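Local structure of protein TP_0956 (Treponema pallidum subsp. pallidum, 3U64) at residues F35-V44 and H276-K286; A236-A246 and F259-I269. The protein probably serves as the lipoprotein T-component of a TRAP transporter, a helical tetratricopeptide-repeat protein likely to work through protein-protein interaction. All coordinates share one frame; numbering follows the deposited sequence.

Contacts 1 and 2 lie with their centres about 16 Å apart and are joined through helix 278-293, which belongs to contact 1 and packs on contact 2. Contact 2 is the antiparallel pairing of helices 240-250 and 256-268, and the helix that follows in the chain supplies one side of contact 1, where its first turns meet the N-terminal segment 35-44. Contact 2 is thus nested within the long loop that contact 1 closes. Two probable hydrogen bonds tie them together, Ser284 OG to Asp240 OD1 at 2.7 Å and Gln285 NE2 to Ile269 O at 2.8 Å. A sulfate ion, probably from the crystallisation liquor, lies about 4 Å from the side chain of Lys286 in contact 1.

Contact 1. Residues F35-V44 and H276-K286; sequences FTEEDDLDLV and HNKLLVILSQK
Leu41 is the bump that fills the hollow here: its side chain enters as a knob among Leu279, Ile282, Leu283 and Lys286. The two methyl groups divide the work. Leu41 CD2 presses on Leu279 CD1 at 3.4 Å, a close methyl-methyl approach, and also meets Leu283 CD2, whereas Leu41 CD1 meets the bent chain of Lys286 end-on, 3.5 Å from Lys286 CD. Leu279 is in turn a bump on the helical side. With its CG trans to the backbone N (chi1 176°), it points into the bend of segment 35-44, Leu279 CD2 reaching Phe35 O and, 4.0 Å away, Val44 CG1.

Beside this apolar fit, the start of helix 278-293 is held by polar groups at and just after the end of helix 33-36. Leu279 N gives a nearly straight bond to Thr36 O (2.9 Å). Glu37 bends its chain at chi2 (-41°) to bring its carboxylate back to the helix start, where Glu37 OE2 accepts from Asn277 N at 2.9 Å through its syn lone pair and OE1 takes Lys278 N. These acceptors serve as a cap from a distant segment, for Asn277 holds the N-cap position but its side chain makes no capping bond. Thr36 OG1 donates to the same OE2, which helps fix the carboxylate. Lys278 runs alongside Asp39, but its NZ is salt-bridged to Glu272.

Glu38 bridges Lys53 and Arg112 of the second subunit, and Asp39 the same Arg112. The contact thereby joins the chain's N-terminal region to the first turns of the late helix 278-293, while Val44 and Leu283 also rest on helix 66-89.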
loop_
_atom_site.group_PDB
_atom_site.type_symbol
_atom_site.label_atom_id
_atom_site.label_comp_id
_atom_site.label_asym_id
_atom_site.label_seq_id
_atom_site.Cartn_x
_atom_site.Cartn_y
_atom_site.Cartn_z
ATOM N N PHE A 35 9.672 -9.277 -7.906
ATOM C CA PHE A 35 8.280 -9.104 -8.306
ATOM C C PHE A 35 7.841 -10.203 -9.270
ATOM O O PHE A 35 6.796 -10.806 -9.064
ATOM C CB PHE A 35 8.009 -7.701 -8.881
ATOM C CG PHE A 35 8.189 -6.600 -7.871
ATOM C CD1 PHE A 35 7.137 -6.192 -7.072
ATOM C CD2 PHE A 35 9.424 -6.003 -7.691
ATOM C CE1 PHE A 35 7.313 -5.199 -6.111
ATOM C CE2 PHE A 35 9.597 -5.002 -6.737
ATOM C CZ PHE A 35 8.545 -4.606 -5.950
ATOM N N THR A 36 8.650 -10.494 -10.286
ATOM C CA THR A 36 8.239 -11.422 -11.350
ATOM C C THR A 36 8.200 -12.888 -10.935
ATOM O O THR A 36 7.519 -13.702 -11.579
ATOM C CB THR A 36 9.112 -11.282 -12.633
ATOM O OG1 THR A 36 10.473 -11.630 -12.337
ATOM C CG2 THR A 36 9.045 -9.858 -13.158
ATOM N N GLU A 37 8.915 -13.230 -9.866
ATOM C CA GLU A 37 8.896 -14.611 -9.364
ATOM C C GLU A 37 7.997 -14.775 -8.128
ATOM O O GLU A 37 7.950 -15.830 -7.494
ATOM C CB GLU A 37 10.319 -15.101 -9.086
ATOM C CG GLU A 37 11.260 -14.967 -10.300
ATOM C CD GLU A 37 10.587 -15.344 -11.624
ATOM O OE1 GLU A 37 9.873 -16.377 -11.660
ATOM O OE2 GLU A 37 10.764 -14.603 -12.626
ATOM N N GLU A 38 7.288 -13.709 -7.796
ATOM C CA GLU A 38 6.396 -13.691 -6.648
ATOM C C GLU A 38 5.207 -14.633 -6.912
ATOM O O GLU A 38 4.794 -14.813 -8.067
ATOM C CB GLU A 38 5.959 -12.240 -6.390
ATOM C CG GLU A 38 5.160 -11.974 -5.132
ATOM C CD GLU A 38 5.830 -12.481 -3.884
ATOM O OE1 GLU A 38 6.531 -11.702 -3.220
ATOM O OE2 GLU A 38 5.651 -13.662 -3.557
ATOM N N ASP A 39 4.701 -15.284 -5.860
ATOM C CA ASP A 39 3.432 -16.019 -5.967
ATOM C C ASP A 39 2.294 -15.383 -5.144
ATOM O O ASP A 39 1.140 -15.811 -5.218
ATOM C CB ASP A 39 3.584 -17.527 -5.668
ATOM C CG ASP A 39 4.193 -17.816 -4.294
ATOM O OD1 ASP A 39 4.137 -16.950 -3.406
ATOM O OD2 ASP A 39 4.731 -18.930 -4.103
ATOM N N ASP A 40 2.626 -14.343 -4.390
ATOM C CA ASP A 40 1.655 -13.635 -3.555
ATOM C C ASP A 40 1.200 -12.328 -4.210
ATOM O O ASP A 40 1.900 -11.318 -4.155
ATOM C CB ASP A 40 2.271 -13.324 -2.200
ATOM C CG ASP A 40 1.242 -12.834 -1.196
ATOM O OD1 ASP A 40 0.781 -11.679 -1.302
ATOM O OD2 ASP A 40 0.897 -13.615 -0.292
ATOM N N LEU A 41 0.021 -12.348 -4.816
ATOM C CA LEU A 41 -0.495 -11.184 -5.529
ATOM C C LEU A 41 -0.611 -9.943 -4.648
ATOM O O LEU A 41 -0.240 -8.851 -5.060
ATOM C CB LEU A 41 -1.850 -11.501 -6.160
ATOM C CG LEU A 41 -1.871 -12.737 -7.057
ATOM C CD1 LEU A 41 -3.263 -12.942 -7.686
ATOM C CD2 LEU A 41 -0.820 -12.609 -8.119
ATOM N N ASP A 42 -1.123 -10.110 -3.438
ATOM C CA ASP A 42 -1.365 -8.963 -2.565
ATOM C C ASP A 42 -0.090 -8.188 -2.238
ATOM O O ASP A 42 -0.107 -6.960 -2.215
ATOM C CB ASP A 42 -2.094 -9.384 -1.287
ATOM C CG ASP A 42 -3.541 -9.789 -1.550
ATOM O OD1 ASP A 42 -4.103 -9.345 -2.573
ATOM O OD2 ASP A 42 -4.117 -10.553 -0.737
ATOM N N LEU A 43 1.008 -8.895 -1.984
ATOM C CA LEU A 43 2.283 -8.227 -1.717
ATOM C C LEU A 43 2.712 -7.372 -2.908
ATOM O O LEU A 43 3.206 -6.257 -2.741
ATOM C CB LEU A 43 3.390 -9.238 -1.388
ATOM C CG LEU A 43 3.371 -9.792 0.033
ATOM C CD1 LEU A 43 4.363 -10.931 0.194
ATOM C CD2 LEU A 43 3.660 -8.678 1.007
ATOM N N VAL A 44 2.531 -7.907 -4.111
ATOM C CA VAL A 44 2.871 -7.170 -5.319
ATOM C C VAL A 44 1.945 -5.951 -5.477
ATOM O O VAL A 44 2.421 -4.827 -5.601
ATOM C CB VAL A 44 2.849 -8.069 -6.544
ATOM C CG1 VAL A 44 3.296 -7.305 -7.753
ATOM C CG2 VAL A 44 3.792 -9.257 -6.318
ATOM N N HIS A 276 10.761 -18.614 -15.467
ATOM C CA HIS A 276 10.617 -17.253 -14.978
ATOM C C HIS A 276 9.179 -16.772 -15.142
ATOM O O HIS A 276 8.336 -17.499 -15.674
ATOM C CB HIS A 276 11.609 -16.308 -15.671
ATOM C CG HIS A 276 11.307 -16.070 -17.115
ATOM N ND1 HIS A 276 10.780 -17.044 -17.938
ATOM C CD2 HIS A 276 11.443 -14.963 -17.884
ATOM C CE1 HIS A 276 10.605 -16.547 -19.150
ATOM N NE2 HIS A 276 11.002 -15.288 -19.145
ATOM N N ASN A 277 8.912 -15.556 -14.667
ATOM C CA ASN A 277 7.567 -14.969 -14.669
ATOM C C ASN A 277 6.494 -15.796 -13.969
ATOM O O ASN A 277 5.317 -15.766 -14.338
ATOM C CB ASN A 277 7.139 -14.562 -16.084
ATOM C CG ASN A 277 7.871 -13.309 -16.569
ATOM O OD1 ASN A 277 8.391 -12.536 -15.763
ATOM N ND2 ASN A 277 7.914 -13.109 -17.881
ATOM N N LYS A 278 6.901 -16.514 -12.932
ATOM C CA LYS A 278 5.927 -17.212 -12.105
ATOM C C LYS A 278 4.718 -16.320 -11.782
ATOM O O LYS A 278 3.571 -16.771 -11.834
ATOM C CB LYS A 278 6.570 -17.746 -10.815
ATOM C CG LYS A 278 5.681 -18.742 -10.085
ATOM C CD LYS A 278 6.036 -18.882 -8.610
ATOM C CE LYS A 278 7.355 -19.571 -8.399
ATOM N NZ LYS A 278 7.718 -19.597 -6.956
ATOM N N LEU A 279 4.951 -15.048 -11.474
ATOM C CA LEU A 279 3.834 -14.166 -11.135
ATOM C C LEU A 279 2.810 -14.062 -12.281
ATOM O O LEU A 279 1.607 -14.174 -12.075
ATOM C CB LEU A 279 4.335 -12.777 -10.743
ATOM C CG LEU A 279 3.231 -11.737 -10.469
ATOM C CD1 LEU A 279 2.391 -12.096 -9.259
ATOM C CD2 LEU A 279 3.809 -10.343 -10.305
ATOM N N LEU A 280 3.286 -13.852 -13.496
ATOM C CA LEU A 280 2.367 -13.707 -14.618
ATOM C C LEU A 280 1.601 -15.009 -14.895
ATOM O O LEU A 280 0.406 -14.980 -15.175
ATOM C CB LEU A 280 3.112 -13.216 -15.862
ATOM C CG LEU A 280 3.443 -11.715 -15.853
ATOM C CD1 LEU A 280 4.239 -11.316 -14.622
ATOM C CD2 LEU A 280 4.192 -11.305 -17.117
ATOM N N VAL A 281 2.286 -16.147 -14.787
ATOM C CA VAL A 281 1.631 -17.449 -14.908
ATOM C C VAL A 281 0.485 -17.601 -13.897
ATOM O O VAL A 281 -0.625 -18.007 -14.268
ATOM C CB VAL A 281 2.664 -18.600 -14.769
ATOM C CG1 VAL A 281 1.970 -19.966 -14.625
ATOM C CG2 VAL A 281 3.623 -18.581 -15.964
ATOM N N ILE A 282 0.757 -17.264 -12.633
ATOM C CA ILE A 282 -0.271 -17.265 -11.583
ATOM C C ILE A 282 -1.452 -16.395 -11.966
ATOM O O ILE A 282 -2.608 -16.787 -11.769
ATOM C CB ILE A 282 0.239 -16.718 -10.213
ATOM C CG1 ILE A 282 1.430 -17.526 -9.692
ATOM C CG2 ILE A 282 -0.915 -16.684 -9.176
ATOM C CD1 ILE A 282 1.130 -18.949 -9.526
ATOM N N LEU A 283 -1.158 -15.199 -12.490
ATOM C CA LEU A 283 -2.214 -14.273 -12.919
ATOM C C LEU A 283 -3.037 -14.875 -14.054
ATOM O O LEU A 283 -4.263 -14.910 -13.995
ATOM C CB LEU A 283 -1.640 -12.904 -13.335
ATOM C CG LEU A 283 -1.218 -11.964 -12.199
ATOM C CD1 LEU A 283 -0.236 -10.904 -12.688
ATOM C CD2 LEU A 283 -2.429 -11.316 -11.511
ATOM N N SER A 284 -2.350 -15.376 -15.074
ATOM C CA SER A 284 -3.027 -15.993 -16.204
ATOM C C SER A 284 -3.845 -17.207 -15.795
ATOM O O SER A 284 -4.927 -17.433 -16.322
ATOM C CB SER A 284 -2.031 -16.376 -17.286
ATOM O OG SER A 284 -1.523 -15.208 -17.889
ATOM N N GLN A 285 -3.349 -17.997 -14.859
ATOM C CA GLN A 285 -4.128 -19.163 -14.470
ATOM C C GLN A 285 -5.404 -18.781 -13.707
ATOM O O GLN A 285 -6.430 -19.433 -13.870
ATOM C CB GLN A 285 -3.267 -20.184 -13.726
ATOM C CG GLN A 285 -2.157 -20.736 -14.607
ATOM C CD GLN A 285 -1.438 -21.910 -13.978
ATOM O OE1 GLN A 285 -1.136 -21.904 -12.787
ATOM N NE2 GLN A 285 -1.151 -22.927 -14.784
ATOM N N LYS A 286 -5.341 -17.727 -12.890
ATOM C CA LYS A 286 -6.555 -17.172 -12.284
ATOM C C LYS A 286 -7.567 -16.802 -13.358
ATOM O O LYS A 286 -8.757 -17.068 -13.213
ATOM C CB LYS A 286 -6.259 -15.919 -11.458
ATOM C CG LYS A 286 -5.609 -16.171 -10.127
ATOM C CD LYS A 286 -5.716 -14.938 -9.240
ATOM C CE LYS A 286 -7.172 -14.632 -8.882
ATOM N NZ LYS A 286 -7.305 -13.476 -7.939
#

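Contact 2. Residues A236-A246 and F259-I269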
loop_
_atom_site.group_PDB
_atom_site.type_symbol
_atom_site.label_atom_id
_atom_site.label_comp_id
_atom_site.label_asym_id
_atom_site.label_seq_id
_atom_site.Cartn_x
_atom_site.Cartn_y
_atom_site.Cartn_z
ATOM N N ALA A 236 5.959 -23.647 -24.053
ATOM C CA ALA A 236 5.088 -24.650 -23.457
ATOM C C ALA A 236 4.697 -24.287 -22.016
ATOM O O ALA A 236 3.688 -24.777 -21.504
ATOM C CB ALA A 236 5.781 -26.020 -23.475
ATOM N N HIS A 237 5.515 -23.460 -21.362
ATOM C CA HIS A 237 5.264 -23.027 -19.984
ATOM C C HIS A 237 4.399 -21.776 -19.955
ATOM O O HIS A 237 4.150 -21.205 -18.889
ATOM C CB HIS A 237 6.580 -22.719 -19.265
ATOM C CG HIS A 237 7.398 -23.932 -18.951
ATOM N ND1 HIS A 237 8.578 -24.224 -19.604
ATOM C CD2 HIS A 237 7.201 -24.930 -18.057
ATOM C CE1 HIS A 237 9.078 -25.347 -19.118
ATOM N NE2 HIS A 237 8.262 -25.797 -18.182
ATOM N N ASP A 238 3.971 -21.330 -21.133
ATOM C CA ASP A 238 3.178 -20.120 -21.232
ATOM C C ASP A 238 1.678 -20.437 -21.304
ATOM O O ASP A 238 1.235 -21.132 -22.216
ATOM C CB ASP A 238 3.591 -19.314 -22.460
ATOM C CG ASP A 238 2.648 -18.151 -22.721
ATOM O OD1 ASP A 238 2.181 -17.541 -21.727
ATOM O OD2 ASP A 238 2.356 -17.860 -23.908
ATOM N N PRO A 239 0.894 -19.927 -20.342
ATOM C CA PRO A 239 -0.558 -20.165 -20.329
ATOM C C PRO A 239 -1.299 -19.212 -21.252
ATOM O O PRO A 239 -2.403 -19.511 -21.697
ATOM C CB PRO A 239 -0.960 -19.881 -18.875
ATOM C CG PRO A 239 0.302 -19.622 -18.132
ATOM C CD PRO A 239 1.347 -19.245 -19.124
ATOM N N ASP A 240 -0.674 -18.079 -21.547
ATOM C CA ASP A 240 -1.335 -16.997 -22.276
ATOM C C ASP A 240 -1.721 -17.340 -23.687
ATOM O O ASP A 240 -2.770 -16.912 -24.152
ATOM C CB ASP A 240 -0.470 -15.739 -22.281
ATOM C CG ASP A 240 -0.535 -15.010 -20.969
ATOM O OD1 ASP A 240 -1.666 -14.705 -20.526
ATOM O OD2 ASP A 240 0.526 -14.781 -20.362
ATOM N N HIS A 241 -0.882 -18.089 -24.389
ATOM C CA HIS A 241 -1.253 -18.424 -25.750
ATOM C C HIS A 241 -2.448 -19.370 -25.752
ATOM O O HIS A 241 -3.296 -19.265 -26.620
ATOM C CB HIS A 241 -0.065 -18.918 -26.595
ATOM C CG HIS A 241 0.402 -20.301 -26.268
ATOM N ND1 HIS A 241 1.176 -20.587 -25.167
ATOM C CD2 HIS A 241 0.258 -21.468 -26.938
ATOM C CE1 HIS A 241 1.462 -21.877 -25.154
ATOM N NE2 HIS A 241 0.915 -22.435 -26.215
ATOM N N HIS A 242 -2.549 -20.249 -24.749
ATOM C CA HIS A 242 -3.732 -21.119 -24.615
ATOM C C HIS A 242 -4.992 -20.291 -24.350
ATOM O O HIS A 242 -6.038 -20.517 -24.969
ATOM C CB HIS A 242 -3.559 -22.188 -23.509
ATOM C CG HIS A 242 -2.401 -23.115 -23.734
ATOM N ND1 HIS A 242 -2.367 -24.030 -24.770
ATOM C CD2 HIS A 242 -1.227 -23.257 -23.071
ATOM C CE1 HIS A 242 -1.225 -24.695 -24.730
ATOM N NE2 HIS A 242 -0.512 -24.243 -23.713
ATOM N N ILE A 243 -4.885 -19.330 -23.434
ATOM C CA ILE A 243 -6.009 -18.457 -23.088
ATOM C C ILE A 243 -6.442 -17.602 -24.285
ATOM O O ILE A 243 -7.630 -17.461 -24.571
ATOM C CB ILE A 243 -5.659 -17.551 -21.899
ATOM C CG1 ILE A 243 -5.495 -18.420 -20.644
ATOM C CG2 ILE A 243 -6.735 -16.438 -21.729
ATOM C CD1 ILE A 243 -4.959 -17.689 -19.444
ATOM N N THR A 244 -5.468 -17.049 -24.998
ATOM C CA THR A 244 -5.772 -16.299 -26.207
ATOM C C THR A 244 -6.549 -17.153 -27.220
ATOM O O THR A 244 -7.553 -16.704 -27.783
ATOM C CB THR A 244 -4.498 -15.724 -26.828
ATOM O OG1 THR A 244 -3.954 -14.724 -25.945
ATOM C CG2 THR A 244 -4.796 -15.120 -28.215
ATOM N N TYR A 245 -6.108 -18.392 -27.428
ATOM C CA TYR A 245 -6.820 -19.300 -28.324
ATOM C C TYR A 245 -8.278 -19.476 -27.897
ATOM O O TYR A 245 -9.197 -19.357 -28.712
ATOM C CB TYR A 245 -6.127 -20.660 -28.382
ATOM C CG TYR A 245 -6.720 -21.584 -29.418
ATOM C CD1 TYR A 245 -6.502 -21.363 -30.774
ATOM C CD2 TYR A 245 -7.506 -22.674 -29.046
ATOM C CE1 TYR A 245 -7.050 -22.201 -31.738
ATOM C CE2 TYR A 245 -8.061 -23.522 -30.002
ATOM C CZ TYR A 245 -7.825 -23.277 -31.350
ATOM O OH TYR A 245 -8.359 -24.099 -32.318
ATOM N N ALA A 246 -8.486 -19.723 -26.608
ATOM C CA ALA A 246 -9.832 -19.965 -26.078
ATOM C C ALA A 246 -10.723 -18.725 -26.161
ATOM O O ALA A 246 -11.860 -18.783 -26.616
ATOM C CB ALA A 246 -9.752 -20.458 -24.628
ATOM N N PHE A 259 -12.196 -24.412 -26.666
ATOM C CA PHE A 259 -12.159 -23.545 -25.494
ATOM C C PHE A 259 -11.732 -24.351 -24.249
ATOM O O PHE A 259 -10.768 -23.993 -23.567
ATOM C CB PHE A 259 -13.544 -22.888 -25.337
ATOM C CG PHE A 259 -13.729 -22.055 -24.070
ATOM C CD1 PHE A 259 -13.563 -20.674 -24.095
ATOM C CD2 PHE A 259 -14.136 -22.650 -22.878
ATOM C CE1 PHE A 259 -13.766 -19.907 -22.956
ATOM C CE2 PHE A 259 -14.338 -21.888 -21.731
ATOM C CZ PHE A 259 -14.151 -20.513 -21.770
ATOM N N ASP A 260 -12.419 -25.459 -23.984
ATOM C CA ASP A 260 -12.149 -26.269 -22.791
ATOM C C ASP A 260 -10.756 -26.892 -22.791
ATOM O O ASP A 260 -10.015 -26.741 -21.821
ATOM C CB ASP A 260 -13.228 -27.345 -22.584
ATOM C CG ASP A 260 -14.457 -26.818 -21.841
ATOM O OD1 ASP A 260 -14.313 -25.880 -21.021
ATOM O OD2 ASP A 260 -15.568 -27.349 -22.070
ATOM N N GLU A 261 -10.400 -27.579 -23.873
ATOM C CA GLU A 261 -9.051 -28.126 -24.024
ATOM C C GLU A 261 -7.976 -27.065 -23.807
ATOM O O GLU A 261 -7.004 -27.291 -23.093
ATOM C CB GLU A 261 -8.857 -28.726 -25.416
ATOM C CG GLU A 261 -9.621 -30.016 -25.676
ATOM C CD GLU A 261 -9.371 -30.583 -27.079
ATOM O OE1 GLU A 261 -8.608 -29.969 -27.863
ATOM O OE2 GLU A 261 -9.940 -31.650 -27.389
ATOM N N ALA A 262 -8.137 -25.916 -24.451
ATOM C CA ALA A 262 -7.106 -24.889 -24.407
ATOM C C ALA A 262 -6.876 -24.439 -22.970
ATOM O O ALA A 262 -5.726 -24.323 -22.514
ATOM C CB ALA A 262 -7.476 -23.712 -25.299
ATOM N N LEU A 263 -7.971 -24.207 -22.250
ATOM C CA LEU A 263 -7.880 -23.773 -20.853
ATOM C C LEU A 263 -7.362 -24.880 -19.940
ATOM O O LEU A 263 -6.695 -24.611 -18.936
ATOM C CB LEU A 263 -9.225 -23.258 -20.348
ATOM C CG LEU A 263 -9.779 -22.051 -21.110
ATOM C CD1 LEU A 263 -11.151 -21.632 -20.565
ATOM C CD2 LEU A 263 -8.795 -20.892 -21.056
ATOM N N ASP A 264 -7.665 -26.125 -20.283
ATOM C CA ASP A 264 -7.096 -27.238 -19.528
ATOM C C ASP A 264 -5.582 -27.257 -19.713
ATOM O O ASP A 264 -4.832 -27.538 -18.781
ATOM C CB ASP A 264 -7.699 -28.569 -19.961
ATOM C CG ASP A 264 -9.063 -28.821 -19.337
ATOM O OD1 ASP A 264 -9.415 -28.122 -18.364
ATOM O OD2 ASP A 264 -9.779 -29.724 -19.820
ATOM N N ARG A 265 -5.134 -26.947 -20.921
ATOM C CA ARG A 265 -3.707 -26.816 -21.164
ATOM C C ARG A 265 -3.091 -25.644 -20.381
ATOM O O ARG A 265 -2.040 -25.808 -19.778
ATOM C CB ARG A 265 -3.413 -26.739 -22.660
ATOM C CG ARG A 265 -3.616 -28.083 -23.341
ATOM C CD ARG A 265 -3.127 -28.084 -24.768
ATOM N NE ARG A 265 -4.057 -27.394 -25.652
ATOM C CZ ARG A 265 -4.734 -27.977 -26.638
ATOM N NH1 ARG A 265 -4.579 -29.276 -26.883
ATOM N NH2 ARG A 265 -5.562 -27.252 -27.384
ATOM N N ALA A 266 -3.758 -24.488 -20.361
ATOM C CA ALA A 266 -3.287 -23.350 -19.553
ATOM C C ALA A 266 -3.147 -23.736 -18.087
ATOM O O ALA A 266 -2.191 -23.349 -17.434
ATOM C CB ALA A 266 -4.225 -22.144 -19.685
ATOM N N LEU A 267 -4.107 -24.500 -17.579
ATOM C CA LEU A 267 -4.121 -24.891 -16.165
ATOM C C LEU A 267 -3.213 -26.081 -15.812
ATOM O O LEU A 267 -2.996 -26.363 -14.639
ATOM C CB LEU A 267 -5.560 -25.180 -15.710
ATOM C CG LEU A 267 -6.473 -23.944 -15.763
ATOM C CD1 LEU A 267 -7.906 -24.268 -15.370
ATOM C CD2 LEU A 267 -5.913 -22.845 -14.882
ATOM N N ALA A 268 -2.702 -26.789 -16.815
ATOM C CA ALA A 268 -1.838 -27.932 -16.539
ATOM C C ALA A 268 -0.419 -27.470 -16.193
ATOM O O ALA A 268 0.363 -28.209 -15.597
ATOM C CB ALA A 268 -1.826 -28.914 -17.728
ATOM N N ILE A 269 -0.097 -26.236 -16.561
ATOM C CA ILE A 269 1.223 -25.679 -16.275
ATOM C C ILE A 269 1.465 -25.522 -14.768
ATOM O O ILE A 269 0.621 -25.012 -14.020
ATOM C CB ILE A 269 1.438 -24.344 -17.018
ATOM C CG1 ILE A 269 1.375 -24.570 -18.542
ATOM C CG2 ILE A 269 2.760 -23.679 -16.597
ATOM C CD1 ILE A 269 0.992 -23.308 -19.323
#
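The imidazole of His242 lies across Arg265, the two side chains crossing at about a right angle. Arg265 CB sits over one face of the His242 ring, 3.7 Å from its centroid and 15° off the normal, a CH-pi contact, while His241 NE2 lies over the opposite face. The guanidinium turns its edge to His242 ND1, its plane 34° from that of the ring; Arg265 NE, buried here, has no partner in the model. His242 CB comes within 3.2 Å of Ala262 O.

Alanines allow the backbones to come close. Ala246 CB packs against both Ala262 CB and Leu263 CD2, the latter at 3.7 Å, and Phe259 presents the edge of its ring to Ala246 O. Tyr245, with CG opposite the backbone N, likewise turns its ring edge to Ala262 CB, Tyr245 CD2 lying 3.9 Å away. On the other flank Ile243 crosses Leu263 at about a right angle, its CG1 also touching Ala266 CB.

Toward the start of helix 240-246, Ile269 closes the end of the pairing. Ile269 CD1 lies against the ring of Pro239, 3.9 Å from Pro239 CG, and Ile269 CG2 meets His237 O. Asp238 then caps the helix: OD1 accepts from Asp240 N, and OD2 is gripped by both His241 N and His241 ND1 from the same face of the carboxylate.

The axes of the short helices run antiparallel, 8.1 Å apart at 163°, as in the helical hairpin of a tetratricopeptide-type fold. Helix 278-293 packs against both partners, touching Pro239 and Leu263, and helix 196-211 adjoins Thr244 of helix 240-250.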